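Local coordinates for protein methyl-coenzyme M reductase subunit beta (Methanosarcina barkeri, PDB 1E6Y) that forms the beta subunit of methyl-coenzyme M reductase I, the nickel-porphinoid enzyme that releases methane from methyl-coenzyme M with coenzyme B as reductant, at residues 43-48 with 168-173; 51-56 with 150-155. All coordinates share one frame; numbering follows the deposited sequence.

Contact 1: residues 43-48 with 168-173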
loop_
_atom_site.group_PDB
_atom_site.type_symbol
_atom_site.label_atom_id
_atom_site.label_comp_id
_atom_site.label_asym_id
_atom_site.label_seq_id
_atom_site.Cartn_x
_atom_site.Cartn_y
_atom_site.Cartn_z
ATOM N N ALA E 43 26.102 -6.177 2.668
ATOM C CA ALA E 43 27.217 -5.243 2.594
ATOM C C ALA E 43 26.915 -4.044 3.480
ATOM O O ALA E 43 25.767 -3.608 3.580
ATOM C CB ALA E 43 27.422 -4.788 1.155
ATOM N N VAL E 44 27.943 -3.538 4.150
ATOM C CA VAL E 44 27.810 -2.324 4.948
ATOM C C VAL E 44 28.823 -1.295 4.469
ATOM O O VAL E 44 29.998 -1.608 4.283
ATOM C CB VAL E 44 28.039 -2.605 6.455
ATOM C CG1 VAL E 44 27.991 -1.306 7.251
ATOM C CG2 VAL E 44 26.986 -3.568 6.967
ATOM N N ASN E 45 28.344 -0.086 4.203
ATOM C CA ASN E 45 29.198 0.989 3.722
ATOM C C ASN E 45 29.744 1.791 4.906
ATOM O O ASN E 45 29.083 2.699 5.412
ATOM C CB ASN E 45 28.403 1.895 2.776
ATOM C CG ASN E 45 29.281 2.890 2.042
ATOM O OD1 ASN E 45 30.444 3.090 2.389
ATOM N ND2 ASN E 45 28.718 3.535 1.026
ATOM N N LEU E 46 30.948 1.438 5.345
ATOM C CA LEU E 46 31.583 2.083 6.491
ATOM C C LEU E 46 31.918 3.540 6.206
ATOM O O LEU E 46 31.773 4.400 7.077
ATOM C CB LEU E 46 32.857 1.333 6.879
ATOM C CG LEU E 46 32.699 -0.108 7.360
ATOM C CD1 LEU E 46 34.055 -0.636 7.804
ATOM C CD2 LEU E 46 31.699 -0.171 8.504
ATOM N N ALA E 47 32.390 3.810 4.991
ATOM C CA ALA E 47 32.641 5.180 4.557
ATOM C C ALA E 47 31.347 5.993 4.604
ATOM O O ALA E 47 31.338 7.131 5.076
ATOM C CB ALA E 47 33.225 5.189 3.146
ATOM N N GLY E 48 30.246 5.368 4.191
ATOM C CA GLY E 48 28.949 6.021 4.225
ATOM C C GLY E 48 28.485 6.354 5.629
ATOM O O GLY E 48 27.961 7.440 5.871
ATOM N N GLY E 168 18.070 5.454 3.292
ATOM C CA GLY E 168 19.125 6.361 3.707
ATOM C C GLY E 168 20.024 5.760 4.770
ATOM O O GLY E 168 20.642 6.486 5.553
ATOM N N GLY E 169 20.024 4.431 4.848
ATOM C CA GLY E 169 20.962 3.727 5.704
ATOM C C GLY E 169 22.191 3.293 4.924
ATOM O O GLY E 169 22.404 3.736 3.795
ATOM N N GLN E 170 22.992 2.409 5.512
ATOM C CA GLN E 170 24.254 2.012 4.895
ATOM C C GLN E 170 24.414 0.497 4.819
ATOM O O GLN E 170 25.533 -0.015 4.767
ATOM C CB GLN E 170 25.432 2.623 5.660
ATOM C CG GLN E 170 25.418 4.146 5.732
ATOM C CD GLN E 170 25.572 4.803 4.374
ATOM O OE1 GLN E 170 26.155 4.229 3.454
ATOM N NE2 GLN E 170 25.072 6.030 4.250
ATOM N N VAL E 171 23.290 -0.215 4.815
ATOM C CA VAL E 171 23.297 -1.671 4.716
ATOM C C VAL E 171 22.475 -2.099 3.505
ATOM O O VAL E 171 21.345 -1.641 3.325
ATOM C CB VAL E 171 22.697 -2.331 5.989
ATOM C CG1 VAL E 171 22.820 -3.845 5.905
ATOM C CG2 VAL E 171 23.398 -1.811 7.234
ATOM N N GLN E 172 23.079 -2.903 2.633
ATOM C CA GLN E 172 22.383 -3.441 1.464
ATOM C C GLN E 172 22.718 -4.914 1.306
ATOM O O GLN E 172 23.850 -5.327 1.555
ATOM C CB GLN E 172 22.823 -2.745 0.175
ATOM C CG GLN E 172 22.696 -1.239 0.128
ATOM C CD GLN E 172 23.251 -0.678 -1.174
ATOM O OE1 GLN E 172 23.364 -1.395 -2.172
ATOM N NE2 GLN E 172 23.649 0.593 -1.154
ATOM N N GLY E 173 21.790 -5.656 0.716
ATOM C CA GLY E 173 22.093 -7.003 0.273
ATOM C C GLY E 173 21.763 -7.162 -1.199
ATOM O O GLY E 173 21.410 -6.193 -1.872
HETATM O O HOH W 1 25.432 3.717 0.823
#
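Three backbone hydrogen bonds tie the two segments together. Ala43 and Gln172 form an antiparallel hydrogen-bonded pair: Ala43 N donates to Gln172 O at 2.7 Å, nearly along the C=O axis, and Gln172 N returns a bond to Ala43 O at 2.9 Å. Further on, Asn45 N reaches Gln170 O in the plane of that carbonyl, also at 2.9 Å. The non-hydrogen-bonded pair between them, Val44 with Val171, sets its side chains side by side, CG2 to CG2 at 4.0 Å, on the face packed by helix 125-141; Ala43 and Gln172 point to the other face, against Leu411 of helix 405-416. Within this chain, strand 171-172 is an outer strand of a four-stranded antiparallel sheet, paired to strand 41-45 just where that strand gives way to a helix. Asn45 is the N-cap: with CG anti to its backbone N (chi1 -170°), OD1 accepts from Gly48 N at 2.9 Å, the donor standing above the amide plane. Gln170, bent at chi2 (-65°), lays its amide over Gly48, with OE1 3.4 Å from Gly48 CA, where a side chain would clash. A water donates to Gln170 OE1 at 2.8 Å and accepts a longer bond from Asn45 ND2. An alanine in place of Gln170 would lack the amide, which would probably cost the water bridge to Asn45 and loosen the packing over Gly48.

Contact 2: residues 51-56 with 150-155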
loop_
_atom_site.group_PDB
_atom_site.type_symbol
_atom_site.label_atom_id
_atom_site.label_comp_id
_atom_site.label_asym_id
_atom_site.label_seq_id
_atom_site.Cartn_x
_atom_site.Cartn_y
_atom_site.Cartn_z
ATOM N N GLY E 51 30.610 9.330 6.942
ATOM C CA GLY E 51 30.125 10.574 6.367
ATOM C C GLY E 51 28.785 11.004 6.938
ATOM O O GLY E 51 28.592 12.176 7.272
ATOM N N ALA E 52 27.873 10.045 7.090
ATOM C CA ALA E 52 26.552 10.310 7.655
ATOM C C ALA E 52 26.644 10.812 9.094
ATOM O O ALA E 52 25.937 11.749 9.476
ATOM C CB ALA E 52 25.699 9.048 7.596
ATOM N N LEU E 53 27.522 10.197 9.885
ATOM C CA LEU E 53 27.729 10.604 11.272
ATOM C C LEU E 53 28.217 12.042 11.361
ATOM O O LEU E 53 27.722 12.821 12.175
ATOM C CB LEU E 53 28.743 9.685 11.954
ATOM C CG LEU E 53 28.253 8.296 12.353
ATOM C CD1 LEU E 53 29.436 7.437 12.761
ATOM C CD2 LEU E 53 27.252 8.412 13.490
ATOM N N ALA E 54 29.153 12.399 10.487
ATOM C CA ALA E 54 29.779 13.716 10.522
ATOM C C ALA E 54 28.835 14.821 10.058
ATOM O O ALA E 54 28.797 15.898 10.652
ATOM C CB ALA E 54 31.041 13.715 9.669
ATOM N N SER E 55 28.053 14.539 9.019
ATOM C CA SER E 55 27.244 15.566 8.366
ATOM C C SER E 55 25.791 15.587 8.835
ATOM O O SER E 55 25.082 16.570 8.624
ATOM C CB SER E 55 27.280 15.380 6.849
ATOM O OG SER E 55 26.651 14.172 6.473
ATOM N N GLY E 56 25.342 14.485 9.429
ATOM C CA GLY E 56 23.943 14.358 9.794
ATOM C C GLY E 56 23.068 13.968 8.617
ATOM O O GLY E 56 21.845 13.908 8.747
ATOM N N PRO E 150 20.594 7.809 19.011
ATOM C CA PRO E 150 19.714 7.835 17.835
ATOM C C PRO E 150 20.442 8.197 16.545
ATOM O O PRO E 150 20.090 7.710 15.467
ATOM C CB PRO E 150 18.666 8.886 18.199
ATOM C CG PRO E 150 18.622 8.852 19.681
ATOM C CD PRO E 150 20.055 8.662 20.088
ATOM N N ILE E 151 21.449 9.060 16.662
ATOM C CA ILE E 151 22.238 9.510 15.518
ATOM C C ILE E 151 23.130 8.383 14.988
ATOM O O ILE E 151 23.212 8.168 13.776
ATOM C CB ILE E 151 23.118 10.737 15.894
ATOM C CG1 ILE E 151 22.235 11.901 16.360
ATOM C CG2 ILE E 151 23.972 11.165 14.706
ATOM C CD1 ILE E 151 21.266 12.413 15.306
ATOM N N VAL E 152 23.765 7.643 15.894
ATOM C CA VAL E 152 24.576 6.493 15.501
ATOM C C VAL E 152 23.700 5.422 14.851
ATOM O O VAL E 152 24.030 4.896 13.786
ATOM C CB VAL E 152 25.315 5.881 16.716
ATOM C CG1 VAL E 152 25.999 4.578 16.318
ATOM C CG2 VAL E 152 26.342 6.865 17.249
ATOM N N LYS E 153 22.537 5.179 15.449
ATOM C CA LYS E 153 21.619 4.154 14.967
ATOM C C LYS E 153 21.156 4.443 13.542
ATOM O O LYS E 153 21.221 3.569 12.680
ATOM C CB LYS E 153 20.409 4.057 15.899
ATOM C CG LYS E 153 19.582 2.799 15.714
ATOM C CD LYS E 153 18.427 3.033 14.765
ATOM C CE LYS E 153 17.584 1.786 14.611
ATOM N NZ LYS E 153 16.397 2.047 13.759
ATOM N N SER E 154 20.744 5.682 13.291
ATOM C CA SER E 154 20.221 6.059 11.982
ATOM C C SER E 154 21.292 6.251 10.917
ATOM O O SER E 154 20.993 6.196 9.724
ATOM C CB SER E 154 19.376 7.325 12.088
ATOM O OG SER E 154 18.059 6.994 12.485
ATOM N N ALA E 155 22.535 6.476 11.340
ATOM C CA ALA E 155 23.655 6.482 10.402
ATOM C C ALA E 155 23.747 5.118 9.724
ATOM O O ALA E 155 24.072 5.024 8.540
ATOM C CB ALA E 155 24.957 6.799 11.127
#
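Helices 46-55 and 149-157 run roughly antiparallel here, their short segments inclined at 143° between N-to-C directions and 9.2 Å apart at the closest approach of the axes. This is a helix-helix packing within the N-terminal part of the subunit, apolar across the interface and without a hydrogen bond between the segments. Small residues meet where the backbones come nearest: Ala52 and Ala155 point their methyls at each other, CB to CB at 4.3 Å. Leu53 does most of the rest: its CG lies anti to the carbonyl carbon (chi1 -76°), and CD2 reaches across to the turn from Ile151 to Ala155. Leu53 CD2 sits 3.9 Å from Val152 CA and 4.2 Å from Val152 CG2, with Ile151 CG2 at the margin. Val152 itself starts away from the contact and also packs on Ile138 and Met139 of helix 125-141, while Lys153 turns to the backbone of another protein chain. Helix 46-55 ends at Ser55, and Gly56, with positive phi (80°), leaves the helical path. One turn back, Gly51 O accepts both Ser55 N, at 3.0 Å, and Ser55 OG, at 2.9 Å. The tightest approach between the two segments is Leu53 CD2 to Ala155 CB, 3.7 Å.

In the fold
The centres of contacts 1 and 2 lie about 12 Å apart, on the same side of the chain's centre, and helix 46-55 serves both: its first turn in contact 1, its last in contact 2. Along the chain the order is 43-48, 51-56, 150-155, 168-173, so the inner pair is enclosed by the outer one. Helix 149-157 and strand 171-172 are consecutive elements, and Gln170 CG packs on Ala155 O at 3.2 Å, so the two contacts touch directly. Together they fasten one strand-helix unit to a later helix-strand unit in the N-terminal domain, away from the coenzyme and F430 pockets.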